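Local coordinates for protein EmGH1 (Erythrobacter marinus, PDB 5Z87) that probably hydrolyses beta-glucosidic bonds at the non-reducing ends of sugars, as a member of glycoside hydrolase family 3, at residues A[180-185]-A[230-235]; A[191-196]-A[582-587]; A[419-424]-A[595-600]; A[513-518]-A[562-567]. All coordinates share one frame; numbering follows the deposited sequence.

Contact 1: A[180-185]-A[230-235]; sequences PNIDIC and TSVKHF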
loop_
_atom_site.group_PDB
_atom_site.type_symbol
_atom_site.label_atom_id
_atom_site.label_comp_id
_atom_site.label_asym_id
_atom_site.label_seq_id
_atom_site.Cartn_x
_atom_site.Cartn_y
_atom_site.Cartn_z
ATOM N N PRO A 180 -1.074 26.198 2.173
ATOM C CA PRO A 180 -1.785 25.142 1.446
ATOM C C PRO A 180 -1.473 23.721 1.933
ATOM O O PRO A 180 -0.456 23.461 2.567
ATOM C CB PRO A 180 -1.281 25.316 0.017
ATOM C CG PRO A 180 0.160 25.764 0.204
ATOM C CD PRO A 180 0.138 26.635 1.455
ATOM N N ASN A 181 -2.382 22.807 1.622
ATOM C CA ASN A 181 -2.128 21.379 1.746
ATOM C C ASN A 181 -1.327 20.965 0.521
ATOM O O ASN A 181 -1.825 21.037 -0.605
ATOM C CB ASN A 181 -3.460 20.640 1.845
ATOM C CG ASN A 181 -3.308 19.117 1.906
ATOM O OD1 ASN A 181 -2.516 18.512 1.175
ATOM N ND2 ASN A 181 -4.099 18.491 2.774
ATOM N N ILE A 182 -0.081 20.549 0.722
ATOM C CA ILE A 182 0.723 20.149 -0.419
ATOM C C ILE A 182 1.148 18.695 -0.261
ATOM O O ILE A 182 2.243 18.303 -0.676
ATOM C CB ILE A 182 1.922 21.085 -0.613
ATOM C CG1 ILE A 182 2.773 21.174 0.654
ATOM C CG2 ILE A 182 1.412 22.467 -0.994
ATOM C CD1 ILE A 182 3.972 22.129 0.499
ATOM N N ASP A 183 0.268 17.887 0.328
ATOM C CA ASP A 183 0.430 16.442 0.323
ATOM C C ASP A 183 0.251 15.896 -1.094
ATOM O O ASP A 183 -0.276 16.565 -1.987
ATOM C CB ASP A 183 -0.580 15.786 1.272
ATOM C CG ASP A 183 -0.437 16.284 2.717
ATOM O OD1 ASP A 183 0.719 16.364 3.197
ATOM O OD2 ASP A 183 -1.465 16.606 3.367
ATOM N N ILE A 184 0.704 14.663 -1.291
ATOM C CA ILE A 184 0.627 13.978 -2.576
ATOM C C ILE A 184 -0.503 12.969 -2.489
ATOM O O ILE A 184 -0.532 12.144 -1.567
ATOM C CB ILE A 184 1.956 13.278 -2.909
ATOM C CG1 ILE A 184 3.136 14.218 -2.634
ATOM C CG2 ILE A 184 1.964 12.751 -4.343
ATOM C CD1 ILE A 184 3.178 15.441 -3.551
ATOM N N CYS A 185 -1.439 13.033 -3.436
ATOM C CA CYS A 185 -2.575 12.108 -3.447
ATOM C C CYS A 185 -2.175 10.867 -4.229
ATOM O O CYS A 185 -2.343 10.801 -5.443
ATOM C CB CYS A 185 -3.818 12.750 -4.058
ATOM S SG CYS A 185 -5.266 11.592 -4.034
ATOM N N THR A 230 1.659 31.663 5.115
ATOM C CA THR A 230 1.282 30.281 4.824
ATOM C C THR A 230 1.939 29.340 5.826
ATOM O O THR A 230 3.069 29.573 6.266
ATOM C CB THR A 230 1.719 29.872 3.412
ATOM O OG1 THR A 230 3.121 30.129 3.250
ATOM C CG2 THR A 230 0.960 30.645 2.363
ATOM N N SER A 231 1.227 28.269 6.180
ATOM C CA SER A 231 1.799 27.135 6.908
ATOM C C SER A 231 1.598 25.885 6.050
ATOM O O SER A 231 0.563 25.219 6.130
ATOM C CB SER A 231 1.163 26.969 8.292
ATOM O OG SER A 231 0.905 28.229 8.884
ATOM N N VAL A 232 2.592 25.550 5.230
ATOM C CA VAL A 232 2.431 24.426 4.315
ATOM C C VAL A 232 2.349 23.129 5.111
ATOM O O VAL A 232 3.079 22.929 6.094
ATOM C CB VAL A 232 3.574 24.411 3.288
ATOM C CG1 VAL A 232 3.448 25.617 2.367
ATOM C CG2 VAL A 232 4.923 24.446 4.003
ATOM N N LYS A 233 1.428 22.251 4.712
ATOM C CA LYS A 233 1.105 21.060 5.482
ATOM C C LYS A 233 0.835 19.920 4.504
ATOM O O LYS A 233 0.603 20.161 3.317
ATOM C CB LYS A 233 -0.095 21.330 6.395
ATOM C CG LYS A 233 -1.365 21.671 5.634
ATOM C CD LYS A 233 -2.525 21.940 6.563
ATOM C CE LYS A 233 -3.850 21.905 5.790
ATOM N NZ LYS A 233 -5.006 22.498 6.564
ATOM N N HIS A 234 0.889 18.665 4.979
ATOM C CA HIS A 234 1.297 18.254 6.319
ATOM C C HIS A 234 2.621 17.492 6.272
ATOM O O HIS A 234 2.686 16.424 5.676
ATOM C CB HIS A 234 0.224 17.380 6.963
ATOM C CG HIS A 234 -1.164 17.925 6.846
ATOM N ND1 HIS A 234 -1.866 17.933 5.658
ATOM C CD2 HIS A 234 -1.996 18.450 7.780
ATOM C CE1 HIS A 234 -3.066 18.447 5.864
ATOM N NE2 HIS A 234 -3.173 18.761 7.144
ATOM N N PHE A 235 3.649 18.042 6.933
ATOM C CA PHE A 235 5.043 17.600 6.824
ATOM C C PHE A 235 5.261 16.301 7.599
ATOM O O PHE A 235 5.180 16.306 8.830
ATOM C CB PHE A 235 5.936 18.698 7.396
ATOM C CG PHE A 235 7.346 18.680 6.906
ATOM C CD1 PHE A 235 7.630 18.783 5.557
ATOM C CD2 PHE A 235 8.398 18.621 7.813
ATOM C CE1 PHE A 235 8.945 18.801 5.105
ATOM C CE2 PHE A 235 9.718 18.632 7.379
ATOM C CZ PHE A 235 9.998 18.731 6.023
#
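Asp183 holds His234 with both oxygens of its carboxylate. His234 ND1 donates to the syn lone pair of Asp183 OD2 at 2.7 Å. The backbone N of His234 donates to Asp183 OD1 at 2.9 Å, from out of the carboxylate plane. Carboxylate and imidazole are nearly coplanar, 18° apart, and the ND1 bond limits turning of the ring. The backbone bond holds the carboxylate. The amide of Asn181 stands almost upright to that ring, with ND2 at its edge, 3.3 Å from His234 CE1. Asn181 is itself held in an Asx turn: its OD1 accepts from Asp183 N at 3.0 Å. Its ND2 reaches Glu195 OE2. Lys233 is pinned through its backbone. Lys233 N donates to Pro180 O at 3.1 Å, and Lys233 O accepts from Ile182 N at 2.7 Å. These two bonds flank a single bridge between Asn181 and Lys233. Lys233 CG lies over one face of the His234 ring. Beyond CG the lysine chain is extended, and NZ is bonded to Phe178 O. An apolar group fills the other end: Val232 CG1 meets Pro180 CD at 3.6 Å, and Ile182 CD1 reaches Val232 CB at 3.6 Å. Helices 201-216 and 263-270 cover this group. The peptide bonds before Pro180 and His234 are both cis. His234 NE2 and Lys233 NZ both bond a dithiothreitol molecule, probably from the crystallisation liquor. A Lys-His pair joined by a cis peptide at a barrel strand end is consistent with the sugar-binding pocket of family 3 glycoside hydrolases.

Contact 2: A[191-196]-A[582-587]; sequences GRSEET and GRPLSP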
loop_
_atom_site.group_PDB
_atom_site.type_symbol
_atom_site.label_atom_id
_atom_site.label_comp_id
_atom_site.label_asym_id
_atom_site.label_seq_id
_atom_site.Cartn_x
_atom_site.Cartn_y
_atom_site.Cartn_z
ATOM N N GLY A 191 -10.099 10.304 2.454
ATOM C CA GLY A 191 -11.150 11.309 2.499
ATOM C C GLY A 191 -10.670 12.740 2.304
ATOM O O GLY A 191 -11.497 13.616 2.027
ATOM N N ARG A 192 -9.364 12.992 2.412
ATOM C CA ARG A 192 -8.807 14.323 2.242
ATOM C C ARG A 192 -8.180 14.534 0.877
ATOM O O ARG A 192 -7.539 15.572 0.659
ATOM C CB ARG A 192 -7.776 14.618 3.338
ATOM C CG ARG A 192 -8.340 14.455 4.749
ATOM C CD ARG A 192 -7.398 15.005 5.797
ATOM N NE ARG A 192 -7.407 16.461 5.796
ATOM C CZ ARG A 192 -6.867 17.225 6.742
ATOM N NH1 ARG A 192 -6.267 16.661 7.776
ATOM N NH2 ARG A 192 -6.933 18.559 6.648
ATOM N N SER A 193 -8.345 13.575 -0.044
ATOM C CA SER A 193 -7.788 13.715 -1.388
ATOM C C SER A 193 -8.091 15.083 -2.010
ATOM O O SER A 193 -7.211 15.703 -2.625
ATOM C CB SER A 193 -8.319 12.600 -2.294
ATOM O OG SER A 193 -7.958 11.318 -1.807
ATOM N N GLU A 194 -9.330 15.568 -1.864
ATOM C CA GLU A 194 -9.729 16.800 -2.549
ATOM C C GLU A 194 -8.913 18.016 -2.113
ATOM O O GLU A 194 -8.838 18.999 -2.861
ATOM C CB GLU A 194 -11.203 17.065 -2.294
ATOM C CG GLU A 194 -11.476 17.382 -0.831
ATOM C CD GLU A 194 -12.952 17.441 -0.515
ATOM O OE1 GLU A 194 -13.517 18.552 -0.469
ATOM O OE2 GLU A 194 -13.545 16.369 -0.320
ATOM N N GLU A 195 -8.303 17.974 -0.924
ATOM C CA GLU A 195 -7.508 19.098 -0.452
ATOM C C GLU A 195 -6.167 19.220 -1.155
ATOM O O GLU A 195 -5.504 20.256 -0.987
ATOM C CB GLU A 195 -7.240 18.984 1.042
ATOM C CG GLU A 195 -8.449 18.745 1.878
ATOM C CD GLU A 195 -8.079 18.729 3.346
ATOM O OE1 GLU A 195 -8.879 18.195 4.151
ATOM O OE2 GLU A 195 -6.969 19.234 3.670
ATOM N N THR A 196 -5.752 18.198 -1.913
ATOM C CA THR A 196 -4.438 18.163 -2.531
ATOM C C THR A 196 -4.527 18.593 -3.984
ATOM O O THR A 196 -5.606 18.710 -4.559
ATOM C CB THR A 196 -3.827 16.758 -2.468
ATOM O OG1 THR A 196 -4.487 15.906 -3.426
ATOM C CG2 THR A 196 -3.938 16.197 -1.086
ATOM N N GLY A 582 -15.663 15.090 -4.076
ATOM C CA GLY A 582 -14.363 15.403 -3.505
ATOM C C GLY A 582 -13.200 14.569 -4.030
ATOM O O GLY A 582 -12.419 15.043 -4.856
ATOM N N ARG A 583 -13.068 13.336 -3.558
ATOM C CA ARG A 583 -11.975 12.464 -4.004
ATOM C C ARG A 583 -12.104 12.116 -5.488
ATOM O O ARG A 583 -13.200 12.153 -6.054
ATOM C CB ARG A 583 -11.973 11.172 -3.202
ATOM C CG ARG A 583 -13.271 10.389 -3.386
ATOM C CD ARG A 583 -13.153 8.951 -2.911
ATOM N NE ARG A 583 -12.670 8.873 -1.534
ATOM C CZ ARG A 583 -13.439 9.065 -0.468
ATOM N NH1 ARG A 583 -14.733 9.341 -0.625
ATOM N NH2 ARG A 583 -12.915 8.968 0.751
ATOM N N PRO A 584 -11.001 11.748 -6.136
ATOM C CA PRO A 584 -11.118 11.134 -7.465
ATOM C C PRO A 584 -11.990 9.896 -7.379
ATOM O O PRO A 584 -11.803 9.055 -6.494
ATOM C CB PRO A 584 -9.671 10.783 -7.827
ATOM C CG PRO A 584 -8.822 11.694 -6.968
ATOM C CD PRO A 584 -9.600 11.825 -5.686
ATOM N N LEU A 585 -12.950 9.787 -8.303
ATOM C CA LEU A 585 -13.863 8.647 -8.352
ATOM C C LEU A 585 -13.615 7.800 -9.597
ATOM O O LEU A 585 -13.131 8.291 -10.621
ATOM C CB LEU A 585 -15.324 9.107 -8.327
ATOM C CG LEU A 585 -15.799 9.658 -6.975
ATOM C CD1 LEU A 585 -17.164 10.287 -7.090
ATOM C CD2 LEU A 585 -15.805 8.570 -5.914
ATOM N N SER A 586 -13.968 6.517 -9.509
ATOM C CA SER A 586 -13.770 5.564 -10.602
ATOM C C SER A 586 -15.135 5.059 -11.052
ATOM O O SER A 586 -15.543 3.937 -10.709
ATOM C CB SER A 586 -12.873 4.405 -10.177
ATOM O OG SER A 586 -11.569 4.881 -9.939
ATOM N N PRO A 587 -15.861 5.860 -11.822
ATOM C CA PRO A 587 -17.264 5.583 -12.174
ATOM C C PRO A 587 -17.343 4.706 -13.428
ATOM O O PRO A 587 -17.628 5.151 -14.543
ATOM C CB PRO A 587 -17.827 6.989 -12.394
ATOM C CG PRO A 587 -16.621 7.741 -13.010
ATOM C CD PRO A 587 -15.356 7.056 -12.521
#
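The guanidinium of Arg583 meets Gly191 obliquely, with NH2 3.4 Å from Gly191 CA. The Arg583 chain bends about its CG-CD bond (chi3 54°), which brings the planar group round to this backbone. There Arg583 is held by carbonyls: NE bonds Pro188 O, NH1 bonds Thr538 O, and NH2 bonds Arg189 O and Gly550 O. The other guanidinium, that of Arg192, makes no contact with 582-587. At its edge, in plane, lies the carboxylate of Glu195. Arg192 NE donates to Glu195 OE1 at 2.8 Å and NH2 to Glu195 OE2 at 3.1 Å, a side-on salt bridge. Arg192 NH2 also bonds the dithiothreitol in the ligand pocket. The contact joins a pocket loop of the family 3 N-terminal, TIM-barrel domain to a loop of the C-terminal domain. The rest is van der Waals contact, mostly between carbons. Ser193 CB lies 3.7 Å from Pro584 CD and 4.0 Å from Arg583 CB. Ser193 OG turns to Trp190 O. Gly582 has no side chain, and Glu194 OE2 comes within 3.4 Å of its CA. Glu194 OE1 accepts from Gln145 NE2 and Gly451 N. Thr196 N and OG1 both donate to Ser193 O, closing the short 3-10 turn at 193-195.

Contact 3: A[419-424]-A[595-600]; sequences LLQNEG and PAILDA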
loop_
_atom_site.group_PDB
_atom_site.type_symbol
_atom_site.label_atom_id
_atom_site.label_comp_id
_atom_site.label_asym_id
_atom_site.label_seq_id
_atom_site.Cartn_x
_atom_site.Cartn_y
_atom_site.Cartn_z
ATOM N N LEU A 419 -13.526 17.541 -19.420
ATOM C CA LEU A 419 -14.310 16.723 -20.339
ATOM C C LEU A 419 -13.673 15.335 -20.360
ATOM O O LEU A 419 -12.642 15.126 -21.003
ATOM C CB LEU A 419 -14.342 17.348 -21.733
ATOM C CG LEU A 419 -15.217 16.621 -22.767
ATOM C CD1 LEU A 419 -16.644 16.444 -22.234
ATOM C CD2 LEU A 419 -15.247 17.337 -24.131
ATOM N N LEU A 420 -14.292 14.381 -19.657
ATOM C CA LEU A 420 -13.722 13.040 -19.539
ATOM C C LEU A 420 -13.922 12.229 -20.815
ATOM O O LEU A 420 -12.989 11.569 -21.289
ATOM C CB LEU A 420 -14.337 12.291 -18.354
ATOM C CG LEU A 420 -13.985 12.725 -16.933
ATOM C CD1 LEU A 420 -14.683 11.818 -15.945
ATOM C CD2 LEU A 420 -12.483 12.704 -16.704
ATOM N N GLN A 421 -15.141 12.237 -21.361
ATOM C CA GLN A 421 -15.434 11.546 -22.612
ATOM C C GLN A 421 -16.601 12.232 -23.312
ATOM O O GLN A 421 -17.487 12.804 -22.669
ATOM C CB GLN A 421 -15.753 10.063 -22.390
ATOM C CG GLN A 421 -16.868 9.796 -21.417
ATOM C CD GLN A 421 -16.839 8.368 -20.911
ATOM O OE1 GLN A 421 -15.844 7.930 -20.353
ATOM N NE2 GLN A 421 -17.927 7.632 -21.115
ATOM N N ASN A 422 -16.591 12.161 -24.640
ATOM C CA ASN A 422 -17.590 12.817 -25.457
ATOM C C ASN A 422 -17.926 11.925 -26.651
ATOM O O ASN A 422 -17.804 12.319 -27.805
ATOM C CB ASN A 422 -17.099 14.187 -25.915
ATOM C CG ASN A 422 -18.238 15.079 -26.392
ATOM O OD1 ASN A 422 -19.402 14.839 -26.068
ATOM N ND2 ASN A 422 -17.906 16.104 -27.162
ATOM N N GLU A 423 -18.351 10.694 -26.367
ATOM C CA GLU A 423 -18.575 9.704 -27.420
ATOM C C GLU A 423 -19.664 10.180 -28.386
ATOM O O GLU A 423 -20.786 10.492 -27.971
ATOM C CB GLU A 423 -18.956 8.362 -26.795
ATOM C CG GLU A 423 -17.776 7.455 -26.450
ATOM C CD GLU A 423 -18.162 6.337 -25.487
ATOM O OE1 GLU A 423 -19.287 5.798 -25.622
ATOM O OE2 GLU A 423 -17.344 5.998 -24.600
ATOM N N GLY A 424 -19.324 10.253 -29.674
ATOM C CA GLY A 424 -20.256 10.729 -30.678
ATOM C C GLY A 424 -20.533 12.215 -30.649
ATOM O O GLY A 424 -21.469 12.666 -31.313
ATOM N N PRO A 595 -22.320 8.532 -22.693
ATOM C CA PRO A 595 -21.299 8.927 -23.679
ATOM C C PRO A 595 -20.545 10.205 -23.353
ATOM O O PRO A 595 -19.434 10.384 -23.863
ATOM C CB PRO A 595 -22.109 9.084 -24.977
ATOM C CG PRO A 595 -23.511 9.353 -24.520
ATOM C CD PRO A 595 -23.680 8.536 -23.255
ATOM N N ALA A 596 -21.120 11.126 -22.580
ATOM C CA ALA A 596 -20.499 12.425 -22.321
ATOM C C ALA A 596 -20.473 12.672 -20.825
ATOM O O ALA A 596 -21.518 12.634 -20.169
ATOM C CB ALA A 596 -21.246 13.560 -23.032
ATOM N N ILE A 597 -19.283 12.905 -20.283
ATOM C CA ILE A 597 -19.103 13.090 -18.846
ATOM C C ILE A 597 -18.208 14.297 -18.612
ATOM O O ILE A 597 -17.105 14.377 -19.169
ATOM C CB ILE A 597 -18.503 11.844 -18.167
ATOM C CG1 ILE A 597 -19.346 10.608 -18.479
ATOM C CG2 ILE A 597 -18.418 12.054 -16.663
ATOM C CD1 ILE A 597 -18.738 9.332 -17.997
ATOM N N LEU A 598 -18.696 15.239 -17.812
ATOM C CA LEU A 598 -17.897 16.333 -17.279
ATOM C C LEU A 598 -17.484 15.973 -15.860
ATOM O O LEU A 598 -18.285 15.428 -15.096
ATOM C CB LEU A 598 -18.693 17.642 -17.260
ATOM C CG LEU A 598 -19.031 18.253 -18.614
ATOM C CD1 LEU A 598 -19.744 19.578 -18.437
ATOM C CD2 LEU A 598 -17.757 18.444 -19.406
ATOM N N ASP A 599 -16.236 16.264 -15.505
ATOM C CA ASP A 599 -15.771 16.065 -14.137
ATOM C C ASP A 599 -15.493 17.434 -13.536
ATOM O O ASP A 599 -14.538 18.112 -13.931
ATOM C CB ASP A 599 -14.535 15.171 -14.076
ATOM C CG ASP A 599 -14.360 14.526 -12.704
ATOM O OD1 ASP A 599 -14.850 15.109 -11.695
ATOM O OD2 ASP A 599 -13.745 13.434 -12.636
ATOM N N ALA A 600 -16.334 17.844 -12.589
ATOM C CA ALA A 600 -16.237 19.184 -12.032
ATOM C C ALA A 600 -15.616 19.200 -10.648
ATOM O O ALA A 600 -15.365 20.285 -10.112
ATOM C CB ALA A 600 -17.627 19.845 -11.981
#
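Leu420 N donates to Ile597 O at 2.9 Å, and Ile597 N donates to Gln421 O at 3.0 Å. The two strands run antiparallel, but the register slips by one residue here. Leu420 and Gln421 both face Ile597 in a beta bulge. The bulge turns Leu420 O away from the neighbouring strand, and His664 NE2 satisfies it. Past the bulge, Glu423 N donates to Pro595 O at 2.7 Å, from above the carbonyl plane. Gln421 O also takes a CA-H...O contact from Ala596 CA at 3.1 Å. The Gln421 side chain lies alongside Ile597, with its CD 3.6 Å from Ile597 CD1. Its amide is fully engaged: NE2 bonds the carbonyls of Cys594 and Ala591, and OE1 bonds Tyr660 OH. Asn422 OD1 accepts from Leu427 N. Asp599 turns its CB to Leu420, while its OD1 bonds His581 NE2. Leu419 CD1 meets Leu598 CD2 at 3.6 Å, on the face that also carries Asn422 and Ala596. Ile597 lies on the other face with Gln421, and Leu420 CD1 reaches Ile597 CG2 at 3.8 Å. Strand 418-422 is an edge strand of the mixed sheet within this chain, in the C-terminal domain. Strand 596-601 pairs on its other side, in parallel, with strand 574-580. Leu598 packs against helix 607-615, while Leu420 and Ile597 both touch Leu579.

Contact 4: A[513-518]-A[562-567]; sequences RLIAEA and NELAEA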
loop_
_atom_site.group_PDB
_atom_site.type_symbol
_atom_site.label_atom_id
_atom_site.label_comp_id
_atom_site.label_asym_id
_atom_site.label_seq_id
_atom_site.Cartn_x
_atom_site.Cartn_y
_atom_site.Cartn_z
ATOM N N ARG A 513 -37.926 4.636 -5.412
ATOM C CA ARG A 513 -39.106 5.439 -5.715
ATOM C C ARG A 513 -38.713 6.752 -6.376
ATOM O O ARG A 513 -39.356 7.185 -7.342
ATOM C CB ARG A 513 -39.919 5.688 -4.443
ATOM C CG ARG A 513 -40.345 4.405 -3.737
ATOM C CD ARG A 513 -41.414 4.670 -2.679
ATOM N NE ARG A 513 -40.898 5.407 -1.522
ATOM C CZ ARG A 513 -40.358 4.838 -0.442
ATOM N NH1 ARG A 513 -39.923 5.594 0.564
ATOM N NH2 ARG A 513 -40.251 3.513 -0.363
ATOM N N LEU A 514 -37.641 7.391 -5.888
ATOM C CA LEU A 514 -37.214 8.647 -6.495
ATOM C C LEU A 514 -36.706 8.432 -7.912
ATOM O O LEU A 514 -36.838 9.323 -8.756
ATOM C CB LEU A 514 -36.143 9.317 -5.634
ATOM C CG LEU A 514 -36.591 9.857 -4.274
ATOM C CD1 LEU A 514 -35.379 10.138 -3.377
ATOM C CD2 LEU A 514 -37.472 11.112 -4.437
ATOM N N ILE A 515 -36.131 7.260 -8.191
ATOM C CA ILE A 515 -35.679 6.952 -9.546
ATOM C C ILE A 515 -36.871 6.830 -10.490
ATOM O O ILE A 515 -36.884 7.419 -11.579
ATOM C CB ILE A 515 -34.829 5.667 -9.548
ATOM C CG1 ILE A 515 -33.449 5.931 -8.944
ATOM C CG2 ILE A 515 -34.711 5.120 -10.962
ATOM C CD1 ILE A 515 -32.684 4.648 -8.642
ATOM N N ALA A 516 -37.886 6.056 -10.085
ATOM C CA ALA A 516 -39.118 5.942 -10.867
ATOM C C ALA A 516 -39.723 7.313 -11.165
ATOM O O ALA A 516 -40.106 7.602 -12.306
ATOM C CB ALA A 516 -40.123 5.056 -10.123
ATOM N N GLU A 517 -39.786 8.188 -10.157
ATOM C CA GLU A 517 -40.347 9.520 -10.381
ATOM C C GLU A 517 -39.543 10.302 -11.413
ATOM O O GLU A 517 -40.117 11.016 -12.246
ATOM C CB GLU A 517 -40.419 10.297 -9.067
ATOM C CG GLU A 517 -41.598 9.914 -8.187
ATOM C CD GLU A 517 -41.540 10.557 -6.811
ATOM O OE1 GLU A 517 -42.094 9.964 -5.854
ATOM O OE2 GLU A 517 -40.939 11.654 -6.688
ATOM N N ALA A 518 -38.213 10.192 -11.373
ATOM C CA ALA A 518 -37.406 10.923 -12.341
ATOM C C ALA A 518 -37.571 10.340 -13.736
ATOM O O ALA A 518 -37.557 11.079 -14.726
ATOM C CB ALA A 518 -35.931 10.914 -11.924
ATOM N N ASN A 562 -25.716 4.738 -9.817
ATOM C CA ASN A 562 -25.581 4.008 -11.073
ATOM C C ASN A 562 -26.930 3.472 -11.526
ATOM O O ASN A 562 -27.259 3.539 -12.714
ATOM C CB ASN A 562 -24.568 2.869 -10.934
ATOM C CG ASN A 562 -23.141 3.372 -10.838
ATOM O OD1 ASN A 562 -22.780 4.374 -11.456
ATOM N ND2 ASN A 562 -22.328 2.686 -10.050
ATOM N N GLU A 563 -27.717 2.942 -10.586
ATOM C CA GLU A 563 -29.094 2.559 -10.883
ATOM C C GLU A 563 -29.848 3.709 -11.535
ATOM O O GLU A 563 -30.451 3.546 -12.602
ATOM C CB GLU A 563 -29.796 2.104 -9.601
ATOM C CG GLU A 563 -31.086 1.346 -9.851
ATOM C CD GLU A 563 -31.631 0.682 -8.607
ATOM O OE1 GLU A 563 -30.842 0.448 -7.660
ATOM O OE2 GLU A 563 -32.851 0.387 -8.584
ATOM N N LEU A 564 -29.792 4.896 -10.923
ATOM C CA LEU A 564 -30.478 6.051 -11.493
ATOM C C LEU A 564 -29.967 6.359 -12.893
ATOM O O LEU A 564 -30.756 6.645 -13.804
ATOM C CB LEU A 564 -30.303 7.270 -10.584
ATOM C CG LEU A 564 -30.639 8.638 -11.191
ATOM C CD1 LEU A 564 -32.159 8.799 -11.418
ATOM C CD2 LEU A 564 -30.084 9.769 -10.324
ATOM N N ALA A 565 -28.646 6.298 -13.085
ATOM C CA ALA A 565 -28.071 6.669 -14.370
ATOM C C ALA A 565 -28.506 5.711 -15.467
ATOM O O ALA A 565 -28.882 6.142 -16.565
ATOM C CB ALA A 565 -26.550 6.713 -14.272
ATOM N N GLU A 566 -28.458 4.408 -15.191
ATOM C CA GLU A 566 -28.878 3.445 -16.202
ATOM C C GLU A 566 -30.375 3.547 -16.494
ATOM O O GLU A 566 -30.794 3.341 -17.642
ATOM C CB GLU A 566 -28.497 2.032 -15.760
ATOM C CG GLU A 566 -27.016 1.887 -15.455
ATOM C CD GLU A 566 -26.612 0.449 -15.223
ATOM O OE1 GLU A 566 -26.574 0.010 -14.044
ATOM O OE2 GLU A 566 -26.341 -0.242 -16.228
ATOM N N ALA A 567 -31.190 3.884 -15.485
ATOM C CA ALA A 567 -32.624 4.032 -15.718
ATOM C C ALA A 567 -32.904 5.170 -16.684
ATOM O O ALA A 567 -33.771 5.051 -17.555
ATOM C CB ALA A 567 -33.364 4.258 -14.402
#
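Ile515 points toward helix 562-567 and carries most of the contact. Ile515 CG1 lies 3.8 Å from Leu564 CB. Ile515 CD1 reaches past this to the helix backbone, 3.7 Å from Leu564 N, and touches Glu563 CG at 3.9 Å. The other branch, Ile515 CG2, meets Ala567 CB at 3.8 Å. Ile515 therefore lies in the groove between Glu563 and Leu564 on one turn and Ala567 on the next. CG1 is anti to the carbonyl carbon (chi1 -74°) and CG2 is anti to the backbone N, so the two branches spread over neighbouring turns. One turn further on, Ala518 CB makes a looser contact with Leu564 CD1 at 4.4 Å. The two helical segments run almost parallel, with their axes 9.9 Å apart and a crossing angle of -22°. Leu564 continues inward onto Leu532 of strand 527-533, and Ala565 sits on Met530 of the same strand. Helices 508-522 and 561-569 precede the adjacent parallel strands 527-533 and 574-580. This is consistent with neighbouring helices in one layer of an alpha/beta sandwich. Glu563, partly exposed, forms a salt bridge through OE2 with Arg512 NE, just before 513-518, which ties the carboxylate back to the first helix. Between the two segments themselves the contact is apolar. Its hold rests on dispersion and burial of carbon.

Following the chain, 180-185 and 191-196 come first, in one loop of the TIM-barrel domain. Contact 1 closes first, when 230-235 returns to 180-185. It ties the loop after strand 176-177 to barrel strand 229-235. Contact 2 opens inside that loop and stays open until 582-587, so the two cross. They also touch, where Cys185 packs against Ser193 and Thr196. Contact 3 opens at 419-424, after contact 1 has closed, and closes at 595-600, just past the end of contact 2. Contacts 2 and 3 therefore cross as well. Contact 4 is nested inside both loops. Contact 2 ties the barrel to the C-terminal domain, while contacts 3 and 4 join strands and helices within that domain.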